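SusD superfamily protein (Bacteroides thetaiotaomicron, PDB 3MCX) is of unknown function but belongs to the SusD family of outer-membrane proteins, and so probably takes part in binding glycans at the cell surface. Local coordinates at residues Tyr47-Arg52 with Val68-Tyr74; Ala54-Ile60 with Asn289-Ser294; Gly428-Arg433 with Ala447-Ala452. All coordinates share one frame; numbering follows the deposited sequence.

How the contacts relate
Contacts 1 and 2 lie about 9 Å apart, centre to centre, and interlock along the chain: helix 44-51, strand 56-57 and helix 69-72 follow one another. Tyr72 joins them, its CE1 lying 3.4 Å from Gln57 CB, while Val68 packs on Leu291. Contact 3, a second antiparallel pair, its centre about 13 Å from that of contact 1, meets it through Arg433, whose NH1 lies 2.8 Å from Tyr72 O. Contacts 2 and 3 only brush, Ala54 CB resting 3.4 Å from Glu432 O. Contacts 1 and 3 are remote from the zinc sites; contact 2 forms none, its Leu293 side chain being about 10 Å from that of the zinc ligand Glu315 and its Ile292 side chain about 14 Å from a zinc ion.

Contact 1. Residues Tyr47-Arg52 with Val68-Tyr74; sequences YYGDCR and VSPYYEY
The guanidinium of Arg52 lies flat on the ring of Tyr74, planes 10° apart and CZ 3.8 Å from the ring centroid, a stacked cation-pi pair. Bends at chi2 and chi3 fold the arginine back over the ring. Within its own plane the guanidinium sends NH1 to a lone pair of Tyr71 O at 3.2 Å, while NH2 bonds to Arg456 O. The Tyr74 hydroxyl returns to the same arginine, donating to the backbone Arg52 O at 2.7 Å. A phenylalanine in place of Tyr74 would probably keep the stack but leave that carbonyl without its hydroxyl donor. Tyr48 meets Tyr71 edge-to-face, its CD1 over the centre of the Tyr71 ring and the planes at 83°; with CG anti to the backbone N (chi1 179°), Tyr48 turns this edge to its partner. Cys51 SG sits obliquely beside the Tyr71 ring, 3.7 Å from Tyr71 CB. Val68 CG2 points at the face of Tyr47 in a CH-pi contact, and a water links Tyr47 OH to Val68 N. The Tyr71 hydroxyl bonds to Asn83 O. Two short helices, 44-51 and 69-72, pack through Tyr48, Cys51 and Tyr71; the Arg52-Tyr74 stack joins the residues following them, Tyr74 closing a Schellman motif.

Contact 2. Residues Ala54-Ile60 with Asn289-Ser294; sequences ADVQARI and NNLILS
Backbone bonds pair Gln57 with Ile292: Gln57 N reaches Ile292 O at 2.8 Å and Ile292 N reaches Gln57 O at 3.0 Å, both nearly straight. Two residues on, beyond the non-hydrogen-bonded pair Val56-Leu293, Ser294 N donates to Asp55 O from above the carbonyl plane. Side-chain bonds extend the contact at both ends. Ser294 OG gives its proton to a lone pair of Ala54 O at 2.7 Å and also caps Phe297 N, at the start of helix 295-301. At the far end Asn290 holds Ile60 through its amide: OD1 receives Ile60 N in the carbonyl plane and ND2 donates to Ile60 O at 3.0 Å. The backbone pairing makes a short two-stranded antiparallel sheet, 56-57 with 292-293, tying the early part of the chain to a segment within the SusD family region. Arg59 grips Asn289 side-on: NE bonds to OD1 at 2.9 Å and NH2 to the backbone O at 2.9 Å, the guanidinium and amide planes 52° apart. A turn at chi3 (57°) brings both nitrogens round, while NH1 bonds to Gly323 O. Among apolar contacts, Val56 sets CG1 3.6 Å from Leu291 CD2 and turns CG2 to Leu293 CD2; on the other face Gln57 CG lies against Ile292 CG1.

Contact 3. Residues Gly428-Arg433 with Ala447-Ala452; sequences GLAIER and AQKIEA
Ala447 O accepts from Arg433 NH1 at 2.9 Å, in the carbonyl plane though somewhat out of the guanidinium plane. The same NH1 bonds to Tyr72 O and NE to Ala53 O, so the buried arginine bridges several backbone carbonyls. Gln448 O receives Arg433 N at 2.9 Å, and Gln448 NE2 shares a water with Arg433 O. Lys449 runs alongside Glu432 on the exposed face, the CG atoms 4.0 Å apart in one of two glutamate conformers; its NZ forms a salt bridge at 3.0 Å with one conformer of Glu451, OE2 approached from above the carboxylate plane. Ile450 pairs with Ile431 through two backbone bonds, Ile431 N to Ile450 O at 2.9 Å and Ile450 N to Ile431 O at 2.8 Å. With CG1 anti to the carbonyl carbon (chi1 -51°) and chi2 at 96°, Ile450 CD1 is carried over one face of the Arg433 guanidinium, 3.7 Å from Arg433 NE. A water joins Gly428 O with Ala452 N, and Ala452 CB closes on Gly428 CA at 3.8 Å. Strand 431-432 follows the Schellman end of helix 420-426, Ile431 packing on Phe421 and Tyr424; strand 449-450 follows helix 441-444, which lies against Arg433, Ala447 and Gln448.

Contact 1. Residues Tyr47-Arg52 with Val68-Tyr74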
loop_
_atom_site.group_PDB
_atom_site.type_symbol
_atom_site.label_atom_id
_atom_site.label_comp_id
_atom_site.label_asym_id
_atom_site.label_seq_id
_atom_site.Cartn_x
_atom_site.Cartn_y
_atom_site.Cartn_z
ATOM N N TYR A 47 -2.787 -6.200 0.834
ATOM C CA TYR A 47 -3.056 -6.908 -0.414
ATOM C C TYR A 47 -4.186 -6.358 -1.262
ATOM O O TYR A 47 -4.332 -6.749 -2.428
ATOM C CB TYR A 47 -3.188 -8.419 -0.195
ATOM C CG TYR A 47 -4.243 -8.868 0.788
ATOM C CD1 TYR A 47 -5.599 -8.582 0.589
ATOM C CD2 TYR A 47 -3.926 -9.683 1.854
ATOM C CE1 TYR A 47 -6.589 -9.035 1.499
ATOM C CE2 TYR A 47 -4.869 -10.143 2.745
ATOM C CZ TYR A 47 -6.206 -9.808 2.566
ATOM O OH TYR A 47 -7.162 -10.269 3.467
ATOM N N TYR A 48 -4.989 -5.403 -0.744
ATOM C CA TYR A 48 -6.062 -4.799 -1.550
ATOM C C TYR A 48 -5.568 -4.267 -2.885
ATOM O O TYR A 48 -6.134 -4.615 -3.932
ATOM C CB TYR A 48 -6.770 -3.707 -0.755
ATOM C CG TYR A 48 -7.883 -2.987 -1.502
ATOM C CD1 TYR A 48 -9.127 -3.549 -1.656
ATOM C CD2 TYR A 48 -7.665 -1.732 -2.083
ATOM C CE1 TYR A 48 -10.146 -2.879 -2.318
ATOM C CE2 TYR A 48 -8.676 -1.064 -2.762
ATOM C CZ TYR A 48 -9.906 -1.657 -2.878
ATOM O OH TYR A 48 -10.924 -1.021 -3.536
ATOM N N GLY A 49 -4.485 -3.517 -2.867
ATOM C CA GLY A 49 -3.978 -2.870 -4.067
ATOM C C GLY A 49 -3.302 -3.807 -5.040
ATOM O O GLY A 49 -2.914 -3.387 -6.128
ATOM N N ASP A 50 -3.149 -5.077 -4.681
ATOM C CA ASP A 50 -2.700 -6.100 -5.606
ATOM C C ASP A 50 -3.864 -6.932 -6.155
ATOM O O ASP A 50 -4.032 -7.027 -7.362
ATOM C CB ASP A 50 -1.663 -6.957 -4.921
ATOM C CG ASP A 50 -0.402 -6.183 -4.648
ATOM O OD1 ASP A 50 0.306 -5.863 -5.641
ATOM O OD2 ASP A 50 -0.140 -5.894 -3.474
ATOM N N CYS A 51 -4.708 -7.470 -5.304
ATOM C CA CYS A 51 -5.772 -8.352 -5.793
ATOM C C CYS A 51 -6.864 -7.649 -6.586
ATOM O O CYS A 51 -7.660 -8.301 -7.293
ATOM C CB CYS A 51 -6.390 -9.233 -4.691
ATOM S SG CYS A 51 -7.364 -8.339 -3.469
ATOM N N ARG A 52 -6.918 -6.316 -6.507
ATOM C CA ARG A 52 -7.863 -5.530 -7.283
ATOM C C ARG A 52 -7.388 -5.259 -8.710
ATOM O O ARG A 52 -8.179 -4.810 -9.553
ATOM C CB ARG A 52 -8.177 -4.204 -6.561
ATOM C CG ARG A 52 -8.859 -4.352 -5.236
ATOM C CD ARG A 52 -10.334 -4.611 -5.372
ATOM N NE ARG A 52 -11.061 -3.345 -5.532
ATOM C CZ ARG A 52 -12.380 -3.244 -5.495
ATOM N NH1 ARG A 52 -13.130 -4.329 -5.428
ATOM N NH2 ARG A 52 -12.949 -2.039 -5.514
ATOM N N VAL A 68 -9.835 -12.222 0.538
ATOM C CA VAL A 68 -9.356 -11.905 -0.807
ATOM C C VAL A 68 -10.437 -11.892 -1.892
ATOM O O VAL A 68 -10.614 -10.884 -2.628
ATOM C CB VAL A 68 -8.167 -12.785 -1.270
ATOM C CG1 VAL A 68 -7.709 -12.350 -2.693
ATOM C CG2 VAL A 68 -6.974 -12.691 -0.296
ATOM N N SER A 69 -11.175 -12.971 -2.012
ATOM C CA SER A 69 -12.045 -13.123 -3.161
ATOM C C SER A 69 -13.115 -12.026 -3.326
ATOM O O SER A 69 -13.407 -11.663 -4.462
ATOM C CB SER A 69 -12.613 -14.546 -3.308
ATOM O OG SER A 69 -13.467 -14.933 -2.247
ATOM N N PRO A 70 -13.736 -11.528 -2.248
ATOM C CA PRO A 70 -14.728 -10.480 -2.489
ATOM C C PRO A 70 -14.148 -9.200 -3.070
ATOM O O PRO A 70 -14.859 -8.487 -3.791
ATOM C CB PRO A 70 -15.304 -10.237 -1.090
ATOM C CG PRO A 70 -15.095 -11.568 -0.350
ATOM C CD PRO A 70 -13.744 -11.973 -0.834
ATOM N N TYR A 71 -12.898 -8.868 -2.736
ATOM C CA TYR A 71 -12.189 -7.769 -3.385
ATOM C C TYR A 71 -11.876 -8.102 -4.853
ATOM O O TYR A 71 -12.191 -7.341 -5.785
ATOM C CB TYR A 71 -10.900 -7.476 -2.679
ATOM C CG TYR A 71 -10.994 -6.911 -1.277
ATOM C CD1 TYR A 71 -11.971 -6.024 -0.886
ATOM C CD2 TYR A 71 -10.004 -7.192 -0.368
ATOM C CE1 TYR A 71 -11.971 -5.463 0.405
ATOM C CE2 TYR A 71 -9.993 -6.636 0.933
ATOM C CZ TYR A 71 -10.958 -5.773 1.300
ATOM O OH TYR A 71 -10.924 -5.271 2.568
ATOM N N TYR A 72 -11.224 -9.226 -5.043
ATOM C CA TYR A 72 -10.791 -9.679 -6.376
ATOM C C TYR A 72 -11.939 -9.760 -7.362
ATOM O O TYR A 72 -11.773 -9.422 -8.541
ATOM C CB TYR A 72 -10.121 -11.034 -6.190
ATOM C CG TYR A 72 -9.804 -11.826 -7.442
ATOM C CD1 TYR A 72 -8.831 -11.406 -8.343
ATOM C CD2 TYR A 72 -10.457 -13.000 -7.699
ATOM C CE1 TYR A 72 -8.546 -12.166 -9.465
ATOM C CE2 TYR A 72 -10.157 -13.777 -8.801
ATOM C CZ TYR A 72 -9.207 -13.356 -9.678
ATOM O OH TYR A 72 -8.907 -14.142 -10.776
ATOM N N GLU A 73 -13.097 -10.241 -6.908
ATOM C CA GLU A 73 -14.293 -10.424 -7.727
ATOM C C GLU A 73 -15.167 -9.163 -7.829
ATOM O O GLU A 73 -16.193 -9.187 -8.500
ATOM C CB GLU A 73 -15.138 -11.568 -7.149
ATOM C CG GLU A 73 -14.400 -12.901 -7.212
ATOM C CD GLU A 73 -15.029 -13.998 -6.376
ATOM O OE1 GLU A 73 -16.078 -13.800 -5.735
ATOM O OE2 GLU A 73 -14.422 -15.114 -6.371
ATOM N N TYR A 74 -14.790 -8.088 -7.128
ATOM C CA TYR A 74 -15.577 -6.834 -7.175
ATOM C C TYR A 74 -17.027 -7.053 -6.818
ATOM O O TYR A 74 -17.947 -6.455 -7.375
ATOM C CB TYR A 74 -15.406 -6.152 -8.547
ATOM C CG TYR A 74 -14.066 -5.445 -8.711
ATOM C CD1 TYR A 74 -12.901 -6.144 -8.988
ATOM C CD2 TYR A 74 -14.001 -4.068 -8.660
ATOM C CE1 TYR A 74 -11.695 -5.488 -9.127
ATOM C CE2 TYR A 74 -12.820 -3.415 -8.817
ATOM C CZ TYR A 74 -11.653 -4.120 -9.065
ATOM O OH TYR A 74 -10.449 -3.454 -9.210
HETATM O O HOH W 1 -9.620 -10.042 2.233
#

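Contact 2. Residues Ala54-Ile60 with Asn289-Ser294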
loop_
_atom_site.group_PDB
_atom_site.type_symbol
_atom_site.label_atom_id
_atom_site.label_comp_id
_atom_site.label_asym_id
_atom_site.label_seq_id
_atom_site.Cartn_x
_atom_site.Cartn_y
_atom_site.Cartn_z
ATOM N N ALA A 54 -4.439 -6.922 -11.853
ATOM C CA ALA A 54 -4.437 -8.079 -12.757
ATOM C C ALA A 54 -3.335 -9.102 -12.539
ATOM O O ALA A 54 -3.344 -10.144 -13.227
ATOM C CB ALA A 54 -4.385 -7.600 -14.227
ATOM N N ASP A 55 -2.391 -8.776 -11.655
ATOM C CA ASP A 55 -1.169 -9.548 -11.458
ATOM C C ASP A 55 -1.222 -10.526 -10.303
ATOM O O ASP A 55 -0.482 -11.531 -10.312
ATOM C CB ASP A 55 0.023 -8.607 -11.298
ATOM C CG ASP A 55 0.344 -7.865 -12.573
ATOM O OD1 ASP A 55 0.273 -8.487 -13.659
ATOM O OD2 ASP A 55 0.675 -6.659 -12.478
ATOM N N VAL A 56 -2.006 -10.204 -9.273
ATOM C CA VAL A 56 -2.164 -11.045 -8.083
ATOM C C VAL A 56 -3.643 -11.364 -8.015
ATOM O O VAL A 56 -4.493 -10.456 -8.043
ATOM C CB VAL A 56 -1.676 -10.362 -6.809
ATOM C CG1 VAL A 56 -1.977 -11.257 -5.618
ATOM C CG2 VAL A 56 -0.179 -10.014 -6.867
ATOM N N GLN A 57 -3.976 -12.646 -7.959
ATOM C CA GLN A 57 -5.369 -13.091 -7.957
ATOM C C GLN A 57 -5.657 -13.954 -6.735
ATOM O O GLN A 57 -4.750 -14.479 -6.100
ATOM C CB GLN A 57 -5.681 -13.896 -9.231
ATOM C CG GLN A 57 -4.778 -15.088 -9.445
ATOM C CD GLN A 57 -5.259 -15.976 -10.549
ATOM O OE1 GLN A 57 -4.915 -15.832 -11.737
ATOM N NE2 GLN A 57 -6.113 -16.922 -10.179
ATOM N N ALA A 58 -6.935 -14.128 -6.412
ATOM C CA ALA A 58 -7.293 -15.207 -5.489
ATOM C C ALA A 58 -6.908 -16.543 -6.089
ATOM O O ALA A 58 -7.025 -16.762 -7.307
ATOM C CB ALA A 58 -8.823 -15.179 -5.173
ATOM N N ARG A 59 -6.538 -17.467 -5.207
ATOM C CA ARG A 59 -6.368 -18.851 -5.593
ATOM C C ARG A 59 -7.700 -19.610 -5.754
ATOM O O ARG A 59 -7.840 -20.488 -6.609
ATOM C CB ARG A 59 -5.453 -19.574 -4.597
ATOM C CG ARG A 59 -5.211 -21.052 -4.864
ATOM C CD ARG A 59 -4.312 -21.744 -3.830
ATOM N NE ARG A 59 -4.859 -21.607 -2.458
ATOM C CZ ARG A 59 -5.844 -22.348 -1.951
ATOM N NH1 ARG A 59 -6.371 -23.361 -2.619
ATOM N NH2 ARG A 59 -6.283 -22.062 -0.727
ATOM N N ILE A 60 -8.634 -19.290 -4.846
ATOM C CA ILE A 60 -9.894 -19.956 -4.730
ATOM C C ILE A 60 -10.948 -18.928 -4.272
ATOM O O ILE A 60 -10.668 -18.055 -3.440
ATOM C CB ILE A 60 -9.771 -21.191 -3.769
ATOM C CG1 ILE A 60 -10.939 -22.135 -3.928
ATOM C CG2 ILE A 60 -9.526 -20.776 -2.347
ATOM C CD1 ILE A 60 -10.695 -23.507 -3.249
ATOM N N ASN A 289 -3.356 -19.881 2.411
ATOM C CA ASN A 289 -3.105 -19.150 1.183
ATOM C C ASN A 289 -4.382 -18.755 0.445
ATOM O O ASN A 289 -5.301 -19.563 0.303
ATOM C CB ASN A 289 -2.233 -20.007 0.232
ATOM C CG ASN A 289 -2.065 -19.383 -1.126
ATOM O OD1 ASN A 289 -3.019 -19.399 -1.927
ATOM N ND2 ASN A 289 -0.878 -18.830 -1.406
ATOM N N ASN A 290 -4.420 -17.518 -0.017
ATOM C CA ASN A 290 -5.379 -17.172 -1.060
ATOM C C ASN A 290 -4.917 -16.113 -2.028
ATOM O O ASN A 290 -5.736 -15.392 -2.569
ATOM C CB ASN A 290 -6.779 -16.841 -0.530
ATOM C CG ASN A 290 -7.853 -17.151 -1.569
ATOM O OD1 ASN A 290 -7.571 -17.904 -2.515
ATOM N ND2 ASN A 290 -9.080 -16.617 -1.403
ATOM N N LEU A 291 -3.601 -16.009 -2.237
ATOM C CA LEU A 291 -3.013 -15.094 -3.198
ATOM C C LEU A 291 -1.981 -15.845 -4.007
ATOM O O LEU A 291 -1.067 -16.463 -3.448
ATOM C CB LEU A 291 -2.377 -13.893 -2.512
ATOM C CG LEU A 291 -3.356 -12.947 -1.806
ATOM C CD1 LEU A 291 -2.655 -12.133 -0.736
ATOM C CD2 LEU A 291 -4.089 -12.001 -2.780
ATOM N N ILE A 292 -2.137 -15.796 -5.326
ATOM C CA ILE A 292 -1.166 -16.347 -6.256
ATOM C C ILE A 292 -1.006 -15.374 -7.397
ATOM O O ILE A 292 -1.869 -14.517 -7.614
ATOM C CB ILE A 292 -1.536 -17.738 -6.777
ATOM C CG1 ILE A 292 -2.905 -17.766 -7.503
ATOM C CG2 ILE A 292 -1.504 -18.779 -5.600
ATOM C CD1 ILE A 292 -3.241 -19.062 -8.248
ATOM N N LEU A 293 0.092 -15.507 -8.132
ATOM C CA LEU A 293 0.359 -14.681 -9.299
ATOM C C LEU A 293 -0.454 -15.165 -10.488
ATOM O O LEU A 293 -0.639 -16.390 -10.672
ATOM C CB LEU A 293 1.852 -14.718 -9.612
ATOM C CG LEU A 293 2.768 -14.220 -8.474
ATOM C CD1 LEU A 293 4.260 -14.535 -8.730
ATOM C CD2 LEU A 293 2.565 -12.704 -8.248
ATOM N N SER A 294 -0.927 -14.219 -11.299
ATOM C CA SER A 294 -1.666 -14.536 -12.507
ATOM C C SER A 294 -0.741 -14.812 -13.692
ATOM O O SER A 294 0.456 -14.492 -13.678
ATOM C CB SER A 294 -2.571 -13.375 -12.860
ATOM O OG SER A 294 -1.780 -12.290 -13.299
#

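Contact 3. Residues Gly428-Arg433 with Ala447-Ala452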
loop_
_atom_site.group_PDB
_atom_site.type_symbol
_atom_site.label_atom_id
_atom_site.label_comp_id
_atom_site.label_asym_id
_atom_site.label_seq_id
_atom_site.Cartn_x
_atom_site.Cartn_y
_atom_site.Cartn_z
ATOM N N GLY A 428 -6.396 6.379 -15.659
ATOM C CA GLY A 428 -7.634 6.133 -16.397
ATOM C C GLY A 428 -7.668 4.838 -17.187
ATOM O O GLY A 428 -8.365 4.727 -18.202
ATOM N N LEU A 429 -6.908 3.862 -16.723
ATOM C CA LEU A 429 -6.700 2.636 -17.487
ATOM C C LEU A 429 -7.618 1.539 -16.999
ATOM O O LEU A 429 -7.777 1.357 -15.787
ATOM C CB LEU A 429 -5.265 2.140 -17.304
ATOM C CG LEU A 429 -4.214 3.099 -17.834
ATOM C CD1 LEU A 429 -2.813 2.511 -17.534
ATOM C CD2 LEU A 429 -4.358 3.425 -19.337
ATOM N N ALA A 430 -8.206 0.814 -17.927
ATOM C CA ALA A 430 -8.974 -0.393 -17.609
ATOM C C ALA A 430 -8.053 -1.504 -17.146
ATOM O O ALA A 430 -6.976 -1.721 -17.718
ATOM C CB ALA A 430 -9.783 -0.876 -18.816
ATOM N N ILE A 431 -8.566 -2.252 -16.179
ATOM C CA ILE A 431 -7.884 -3.417 -15.588
ATOM C C ILE A 431 -8.498 -4.642 -16.226
ATOM O O ILE A 431 -9.710 -4.831 -16.124
ATOM C CB ILE A 431 -8.134 -3.440 -14.100
ATOM C CG1 ILE A 431 -7.419 -2.271 -13.425
ATOM C CG2 ILE A 431 -7.645 -4.786 -13.528
ATOM C CD1 ILE A 431 -8.011 -1.956 -12.064
ATOM N N GLU A 432 -7.702 -5.454 -16.935
ATOM C CA GLU A 432 -8.218 -6.659 -17.597
ATOM C C GLU A 432 -7.498 -7.878 -17.025
ATOM O O GLU A 432 -6.267 -7.948 -17.025
ATOM C CB GLU A 432 -8.036 -6.619 -19.124
ATOM C CG GLU A 432 -8.929 -5.599 -19.852
ATOM C CD GLU A 432 -8.780 -5.664 -21.372
ATOM O OE1 GLU A 432 -7.703 -5.296 -21.904
ATOM O OE2 GLU A 432 -9.721 -6.147 -22.021
ATOM N N ARG A 433 -8.278 -8.825 -16.533
ATOM C CA ARG A 433 -7.769 -10.097 -16.034
ATOM C C ARG A 433 -7.844 -11.100 -17.189
ATOM O O ARG A 433 -8.890 -11.704 -17.419
ATOM C CB ARG A 433 -8.633 -10.543 -14.855
ATOM C CG ARG A 433 -8.438 -9.799 -13.579
ATOM C CD ARG A 433 -9.183 -8.429 -13.455
ATOM N NE ARG A 433 -8.992 -8.009 -12.088
ATOM C CZ ARG A 433 -9.719 -8.406 -11.048
ATOM N NH1 ARG A 433 -10.908 -8.970 -11.201
ATOM N NH2 ARG A 433 -9.270 -8.152 -9.852
ATOM N N ALA A 447 -16.225 -9.113 -13.607
ATOM C CA ALA A 447 -15.000 -8.507 -13.156
ATOM C C ALA A 447 -13.795 -8.995 -13.947
ATOM O O ALA A 447 -12.661 -8.968 -13.460
ATOM C CB ALA A 447 -14.795 -8.733 -11.609
ATOM N N GLN A 448 -14.016 -9.372 -15.195
ATOM C CA GLN A 448 -12.892 -9.635 -16.096
ATOM C C GLN A 448 -12.249 -8.310 -16.570
ATOM O O GLN A 448 -11.062 -8.254 -16.874
ATOM C CB GLN A 448 -13.335 -10.461 -17.289
ATOM C CG GLN A 448 -13.747 -11.880 -16.907
ATOM C CD GLN A 448 -14.050 -12.702 -18.128
ATOM O OE1 GLN A 448 -15.116 -12.560 -18.733
ATOM N NE2 GLN A 448 -13.111 -13.541 -18.522
ATOM N N LYS A 449 -13.068 -7.269 -16.671
ATOM C CA LYS A 449 -12.608 -5.921 -17.058
ATOM C C LYS A 449 -13.219 -4.937 -16.089
ATOM O O LYS A 449 -14.441 -4.958 -15.880
ATOM C CB LYS A 449 -13.010 -5.549 -18.496
ATOM C CG LYS A 449 -12.486 -4.113 -18.891
ATOM C CD LYS A 449 -12.948 -3.592 -20.216
ATOM C CE LYS A 449 -14.421 -3.152 -20.181
ATOM N NZ LYS A 449 -14.845 -2.172 -21.208
ATOM N N ILE A 450 -12.389 -4.069 -15.545
ATOM C CA ILE A 450 -12.868 -2.978 -14.651
ATOM C C ILE A 450 -12.326 -1.660 -15.195
ATOM O O ILE A 450 -11.129 -1.432 -15.154
ATOM C CB ILE A 450 -12.466 -3.168 -13.189
ATOM C CG1 ILE A 450 -12.848 -4.575 -12.699
ATOM C CG2 ILE A 450 -13.116 -2.131 -12.281
ATOM C CD1 ILE A 450 -11.666 -5.533 -12.799
ATOM N N GLU A 451 -13.234 -0.800 -15.647
ATOM C CA GLU A 451 -12.857 0.570 -16.007
ATOM C C GLU A 451 -12.558 1.397 -14.772
ATOM O O GLU A 451 -13.072 1.119 -13.688
ATOM C CB GLU A 451 -13.961 1.252 -16.811
ATOM C CG GLU A 451 -14.319 0.533 -18.093
ATOM C CD GLU A 451 -13.349 0.794 -19.239
ATOM O OE1 GLU A 451 -12.220 1.313 -19.007
ATOM O OE2 GLU A 451 -13.757 0.451 -20.376
ATOM N N ALA A 452 -11.723 2.437 -14.940
ATOM C CA ALA A 452 -11.337 3.315 -13.826
ATOM C C ALA A 452 -12.485 4.189 -13.313
ATOM O O ALA A 452 -12.398 4.753 -12.225
ATOM C CB ALA A 452 -10.134 4.203 -14.222
HETATM O O HOH W 2 -10.765 3.100 -17.649
HETATM O O HOH W 3 -9.420 0.657 -13.558
HETATM O O HOH W 4 -11.406 -8.388 -20.278
HETATM O O HOH W 5 -10.617 -13.786 -16.833
#